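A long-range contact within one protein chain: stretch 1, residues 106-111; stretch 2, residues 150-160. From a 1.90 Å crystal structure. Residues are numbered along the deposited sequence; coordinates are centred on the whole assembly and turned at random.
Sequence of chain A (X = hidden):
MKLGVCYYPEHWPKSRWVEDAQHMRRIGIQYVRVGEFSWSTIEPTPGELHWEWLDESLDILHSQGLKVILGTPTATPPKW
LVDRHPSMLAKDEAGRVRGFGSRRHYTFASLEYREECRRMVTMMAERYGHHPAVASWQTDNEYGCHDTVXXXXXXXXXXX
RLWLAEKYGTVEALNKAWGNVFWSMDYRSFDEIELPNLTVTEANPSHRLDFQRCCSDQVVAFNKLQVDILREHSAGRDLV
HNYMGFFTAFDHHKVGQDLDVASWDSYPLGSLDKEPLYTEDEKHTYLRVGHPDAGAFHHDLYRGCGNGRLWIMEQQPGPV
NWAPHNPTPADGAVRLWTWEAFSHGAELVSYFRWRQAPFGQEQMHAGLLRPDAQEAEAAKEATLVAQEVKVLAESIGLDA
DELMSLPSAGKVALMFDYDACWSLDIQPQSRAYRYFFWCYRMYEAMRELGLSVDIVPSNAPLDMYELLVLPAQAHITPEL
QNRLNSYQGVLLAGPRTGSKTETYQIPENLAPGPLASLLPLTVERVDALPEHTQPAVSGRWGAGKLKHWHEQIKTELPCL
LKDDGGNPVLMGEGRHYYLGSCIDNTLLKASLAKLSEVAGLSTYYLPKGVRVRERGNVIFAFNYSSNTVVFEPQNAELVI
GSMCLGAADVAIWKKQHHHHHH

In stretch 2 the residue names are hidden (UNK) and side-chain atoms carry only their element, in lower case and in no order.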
ATOM      1  N   TYR A 106      -1.248  49.357  10.198  1.00 15.45           N
ATOM      2  CA  TYR A 106      -2.222  50.390   9.886  1.00 14.84           C
ATOM      3  C   TYR A 106      -3.301  49.830   8.973  1.00 14.91           C
ATOM      4  O   TYR A 106      -3.064  48.855   8.244  1.00 15.03           O
ATOM      5  CB  TYR A 106      -1.559  51.605   9.214  1.00 14.51           C
ATOM      6  CG  TYR A 106      -0.928  51.354   7.851  1.00 14.08           C
ATOM      7  CD1 TYR A 106      -1.679  51.455   6.675  1.00 14.18           C
ATOM      8  CD2 TYR A 106       0.434  51.057   7.731  1.00 14.10           C
ATOM      9  CE1 TYR A 106      -1.103  51.244   5.422  1.00 14.03           C
ATOM     10  CE2 TYR A 106       1.016  50.830   6.490  1.00 13.79           C
ATOM     11  CZ  TYR A 106       0.247  50.933   5.337  1.00 13.97           C
ATOM     12  OH  TYR A 106       0.831  50.721   4.108  1.00 14.00           O
ATOM     13  N   THR A 107      -4.478  50.442   9.016  1.00 14.95           N
ATOM     14  CA  THR A 107      -5.480  50.214   7.981  1.00 15.32           C
ATOM     15  C   THR A 107      -5.349  51.306   6.927  1.00 15.71           C
ATOM     16  O   THR A 107      -5.170  52.485   7.260  1.00 15.90           O
ATOM     17  CB  THR A 107      -6.934  50.131   8.483  1.00 15.24           C
ATOM     18  OG1 THR A 107      -7.820  50.248   7.356  1.00 15.36           O
ATOM     19  CG2 THR A 107      -7.275  51.213   9.518  1.00 15.13           C
ATOM     20  N   PHE A 108      -5.453  50.896   5.661  1.00 15.92           N
ATOM     21  CA  PHE A 108      -5.430  51.811   4.508  1.00 16.10           C
ATOM     22  C   PHE A 108      -6.574  52.841   4.546  1.00 16.56           C
ATOM     23  O   PHE A 108      -6.496  53.884   3.876  1.00 16.87           O
ATOM     24  CB  PHE A 108      -5.541  51.019   3.197  1.00 15.98           C
ATOM     25  CG  PHE A 108      -4.326  50.207   2.860  1.00 15.80           C
ATOM     26  CD1 PHE A 108      -3.258  50.793   2.203  1.00 15.59           C
ATOM     27  CD2 PHE A 108      -4.256  48.844   3.170  1.00 15.80           C
ATOM     28  CE1 PHE A 108      -2.133  50.057   1.867  1.00 15.74           C
ATOM     29  CE2 PHE A 108      -3.133  48.104   2.841  1.00 15.84           C
ATOM     30  CZ  PHE A 108      -2.071  48.711   2.186  1.00 15.75           C
ATOM     31  N   ALA A 109      -7.641  52.549   5.304  1.00 16.52           N
ATOM     32  CA  ALA A 109      -8.782  53.464   5.441  1.00 16.57           C
ATOM     33  C   ALA A 109      -8.537  54.639   6.389  1.00 16.93           C
ATOM     34  O   ALA A 109      -9.337  55.580   6.400  1.00 16.55           O
ATOM     35  CB  ALA A 109     -10.032  52.703   5.878  1.00 16.64           C
ATOM     36  N   SER A 110      -7.463  54.584   7.182  1.00 16.78           N
ATOM     37  CA  SER A 110      -7.192  55.602   8.194  1.00 17.38           C
ATOM     38  C   SER A 110      -6.817  56.930   7.552  1.00 17.56           C
ATOM     39  O   SER A 110      -5.759  57.049   6.950  1.00 17.42           O
ATOM     40  CB  SER A 110      -6.056  55.169   9.121  1.00 17.49           C
ATOM     41  OG  SER A 110      -5.750  56.196  10.053  1.00 17.41           O
ATOM     42  N   LEU A 111      -7.682  57.927   7.703  1.00 17.87           N
ATOM     43  CA  LEU A 111      -7.417  59.259   7.160  1.00 18.52           C
ATOM     44  C   LEU A 111      -6.331  59.989   7.965  1.00 18.51           C
ATOM     45  O   LEU A 111      -5.524  60.743   7.392  1.00 17.52           O
ATOM     46  CB  LEU A 111      -8.706  60.072   7.100  1.00 18.97           C
ATOM     47  CG  LEU A 111      -9.840  59.447   6.276  1.00 20.05           C
ATOM     48  CD1 LEU A 111     -11.042  60.384   6.257  1.00 20.30           C
ATOM     49  CD2 LEU A 111      -9.395  59.123   4.850  1.00 20.41           C
ATOM     50  N   UNK A 150      -7.845  43.763   3.921  1.00 16.13           N
ATOM     51  CA  UNK A 150      -9.111  43.734   4.663  1.00 16.00           C
ATOM     52  C   UNK A 150      -8.846  44.049   6.136  1.00 15.46           C
ATOM     53  O   UNK A 150      -7.962  43.453   6.765  1.00 16.22           O
ATOM     54  c   UNK A 150     -10.951  40.584   3.217  1.00 17.66           C
ATOM     55  c   UNK A 150     -10.193  41.900   3.131  1.00 17.05           C
ATOM     56  c   UNK A 150      -9.801  42.370   4.534  1.00 16.42           C
ATOM     57  c   UNK A 150     -11.024  42.936   2.386  1.00 16.94           C
ATOM     58  N   UNK A 151      -9.572  45.032   6.656  1.00 15.14           N
ATOM     59  CA  UNK A 151      -9.501  45.432   8.059  1.00 14.94           C
ATOM     60  C   UNK A 151     -10.911  45.750   8.517  1.00 15.20           C
ATOM     61  O   UNK A 151     -11.758  46.135   7.710  1.00 14.47           O
ATOM     62  o   UNK A 151      -8.735  47.228   9.524  1.00 14.73           O
ATOM     63  c   UNK A 151      -8.576  46.638   8.239  1.00 15.06           C
ATOM     64  N   UNK A 152     -11.160  45.558   9.808  1.00 15.72           N
ATOM     65  CA  UNK A 152     -12.520  45.547  10.342  1.00 16.17           C
ATOM     66  C   UNK A 152     -12.660  46.490  11.535  1.00 17.03           C
ATOM     67  O   UNK A 152     -13.316  46.168  12.533  1.00 17.26           O
ATOM     68  c   UNK A 152     -11.640  42.479   9.209  1.00 15.65           C
ATOM     69  o   UNK A 152     -12.607  40.639   6.193  1.00 15.87           O
ATOM     70  c   UNK A 152     -12.813  43.174   9.500  1.00 15.71           C
ATOM     71  c   UNK A 152     -13.903  43.000   8.651  1.00 15.91           C
ATOM     72  c   UNK A 152     -12.669  41.470   7.283  1.00 16.02           C
ATOM     73  c   UNK A 152     -12.900  44.107  10.695  1.00 16.04           C
ATOM     74  c   UNK A 152     -13.836  42.151   7.551  1.00 16.11           C
ATOM     75  c   UNK A 152     -11.563  41.631   8.111  1.00 16.01           C
ATOM     76  N   UNK A 153     -12.047  47.668  11.397  1.00 17.38           N
ATOM     77  CA  UNK A 153     -12.087  48.727  12.399  1.00 18.12           C
ATOM     78  C   UNK A 153     -13.098  49.792  11.982  1.00 18.80           C
ATOM     79  O   UNK A 153     -13.624  49.763  10.861  1.00 17.91           O
ATOM     80  c   UNK A 153     -10.703  49.343  12.552  1.00 18.27           C
ATOM     81  N   UNK A 154     -13.343  50.741  12.884  1.00 20.63           N
ATOM     82  CA  UNK A 154     -14.303  51.829  12.644  1.00 22.55           C
ATOM     83  C   UNK A 154     -13.969  52.619  11.382  1.00 20.04           C
ATOM     84  O   UNK A 154     -14.856  52.938  10.611  1.00 19.56           O
ATOM     85  c   UNK A 154     -15.537  53.787  13.783  1.00 31.37           C
ATOM     86  o   UNK A 154     -17.871  53.580  13.197  1.00 41.27           O
ATOM     87  o   UNK A 154     -17.056  52.154  14.667  1.00 43.39           O
ATOM     88  c   UNK A 154     -14.384  52.780  13.848  1.00 26.28           C
ATOM     89  c   UNK A 154     -16.917  53.128  13.886  1.00 37.18           C
ATOM     90  N   UNK A 155     -12.686  52.907  11.165  1.00 19.22           N
ATOM     91  CA  UNK A 155     -12.254  53.657   9.977  1.00 18.37           C
ATOM     92  C   UNK A 155     -12.618  52.946   8.669  1.00 17.53           C
ATOM     93  O   UNK A 155     -12.987  53.596   7.694  1.00 17.64           O
ATOM     94  c   UNK A 155     -10.756  53.933  10.034  1.00 18.40           C
ATOM     95  N   UNK A 156     -12.531  51.617   8.668  1.00 16.74           N
ATOM     96  CA  UNK A 156     -12.875  50.815   7.497  1.00 16.36           C
ATOM     97  C   UNK A 156     -14.378  50.886   7.203  1.00 16.20           C
ATOM     98  O   UNK A 156     -14.787  50.949   6.046  1.00 15.28           O
ATOM     99  c   UNK A 156     -12.465  49.353   7.697  1.00 16.15           C
ATOM    100  c   UNK A 156     -10.993  49.202   8.043  1.00 16.04           C
ATOM    101  o   UNK A 156     -10.680  48.876   9.219  1.00 15.20           O
ATOM    102  o   UNK A 156     -10.168  49.412   7.130  1.00 15.91           O
ATOM    103  N   UNK A 157     -15.188  50.860   8.257  1.00 16.68           N
ATOM    104  CA  UNK A 157     -16.646  50.936   8.111  1.00 17.60           C
ATOM    105  C   UNK A 157     -17.070  52.309   7.609  1.00 17.67           C
ATOM    106  O   UNK A 157     -17.959  52.408   6.762  1.00 18.10           O
ATOM    107  c   UNK A 157     -19.420  49.750   8.303  1.00 19.08           C
ATOM    108  c   UNK A 157     -17.340  50.637   9.431  1.00 18.35           C
ATOM    109  c   UNK A 157     -18.879  50.617   9.421  1.00 18.77           C
ATOM    110  c   UNK A 157     -19.367  50.121  10.766  1.00 19.87           C
ATOM    111  N   UNK A 158     -16.428  53.357   8.132  1.00 17.96           N
ATOM    112  CA  UNK A 158     -16.713  54.725   7.718  1.00 18.01           C
ATOM    113  C   UNK A 158     -16.419  54.915   6.233  1.00 18.07           C
ATOM    114  O   UNK A 158     -17.245  55.466   5.502  1.00 17.62           O
ATOM    115  c   UNK A 158     -15.924  55.720   8.559  1.00 18.44           C
ATOM    116  N   UNK A 159     -15.257  54.436   5.790  1.00 17.95           N
ATOM    117  CA  UNK A 159     -14.900  54.488   4.369  1.00 18.09           C
ATOM    118  C   UNK A 159     -15.853  53.663   3.493  1.00 17.54           C
ATOM    119  O   UNK A 159     -16.194  54.085   2.384  1.00 18.11           O
ATOM    120  c   UNK A 159     -13.459  54.034   4.164  1.00 18.39           C
ATOM    121  N   UNK A 160     -16.288  52.504   3.998  1.00 16.84           N
ATOM    122  CA  UNK A 160     -17.191  51.605   3.254  1.00 16.60           C
ATOM    123  C   UNK A 160     -18.549  52.266   3.013  1.00 16.68           C
ATOM    124  O   UNK A 160     -19.050  52.276   1.888  1.00 16.60           O
ATOM    125  c   UNK A 160     -17.921  48.963   1.887  1.00 15.19           C
ATOM    126  c   UNK A 160     -17.332  50.268   3.996  1.00 16.14           C
ATOM    127  c   UNK A 160     -18.107  49.196   3.252  1.00 15.63           C
ATOM    128  c   UNK A 160     -18.993  48.365   3.953  1.00 15.38           C
ATOM    129  c   UNK A 160     -18.620  47.952   1.235  1.00 15.16           C
ATOM    130  c   UNK A 160     -19.685  47.343   3.304  1.00 15.36           C
ATOM    131  c   UNK A 160     -19.496  47.134   1.943  1.00 15.15           C
TER
HETATM  132  O   HOH W   1     -12.045  56.061   7.081  1.00 21.86           O

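Position 150 carries four side-chain carbons, forked at the second. The CA-to-CB bond points away from stretch 1, and nothing there is touched. The fork one carbon beyond CB makes this leucine, L150.

Position 151 has one carbon followed by one oxygen. Its CA-to-CB bond points toward stretch 1, and the oxygen lies 3.6 Å from CB of T107. A single carbon ending in a hydroxyl is serine, S151.

Position 152 has one carbon, then a six-carbon ring bearing an oxygen. Its CA-to-CB bond points away from stretch 1, without contact. The oxygen borne on the ring identifies tyrosine, Y152, whose OH is hydrogen-bonded elsewhere in the structure.

Position 153 has a single side-chain carbon. It points toward stretch 1 but stays 4.9 Å from CG2 of T107. This is alanine, A153, at the N-cap position of the helix that follows.

Position 154 has three carbons in a row, the third carrying two oxygens. The side chain is exposed and makes no contact with stretch 1. A carboxylate on the third carbon means glutamate, E154.

Position 155 shows one carbon, directed toward stretch 1. It lies 4.3 Å from CA of S110 and 4.4 Å from both CB of A109 and CG2 of T107. One carbon is alanine, A155.

Position 156 has two carbons, the second carrying two oxygens. Its CA-to-CB bond points sideways, but the end of the side chain comes nearer. One oxygen sits 2.5 Å from OG1 of T107 and 3.5 Å from CB of A109. The short carboxylate is aspartate, D156.

Position 157 has four carbons, forked at the second. Its CA-to-CB bond points away from stretch 1. It is leucine, L157.

Position 158 has one carbon. It points toward stretch 1 without contact. It is alanine, A158.

Position 159 also has one carbon, 4.1 Å from CB of A109. It is alanine, A159.

Position 160 has one carbon and a six-carbon ring with no oxygen. It is out of reach of stretch 1. This is phenylalanine, F160.

D156 is the polar centre of the contact. OG1 of T107 donates a hydrogen bond to OD1 of D156 at 2.5 Å, and accepts one from N of A109 at 3.1 Å. The same hydroxyl thus holds the backbone of A109 and anchors the turn T107 to S110 to the helix. N of S110 closes the turn on O of T107 at 3.1 Å. The other carboxylate oxygen serves its own stretch: OD2 of D156 accepts from OG of S151 at 2.6 Å and from N of A153 at 2.8 Å. Beside this polar network, CB of A109 packs against CB of A155 at 4.4 Å and CB of A159 at 4.1 Å. A155 and A159 are one helical turn apart, and the turn lies close against both. A water completes the join, donating to O of A109 at 2.8 Å and to O of A155 at 2.7 Å.

Stretch 2, residues 150-160: LSYAEADLAAF
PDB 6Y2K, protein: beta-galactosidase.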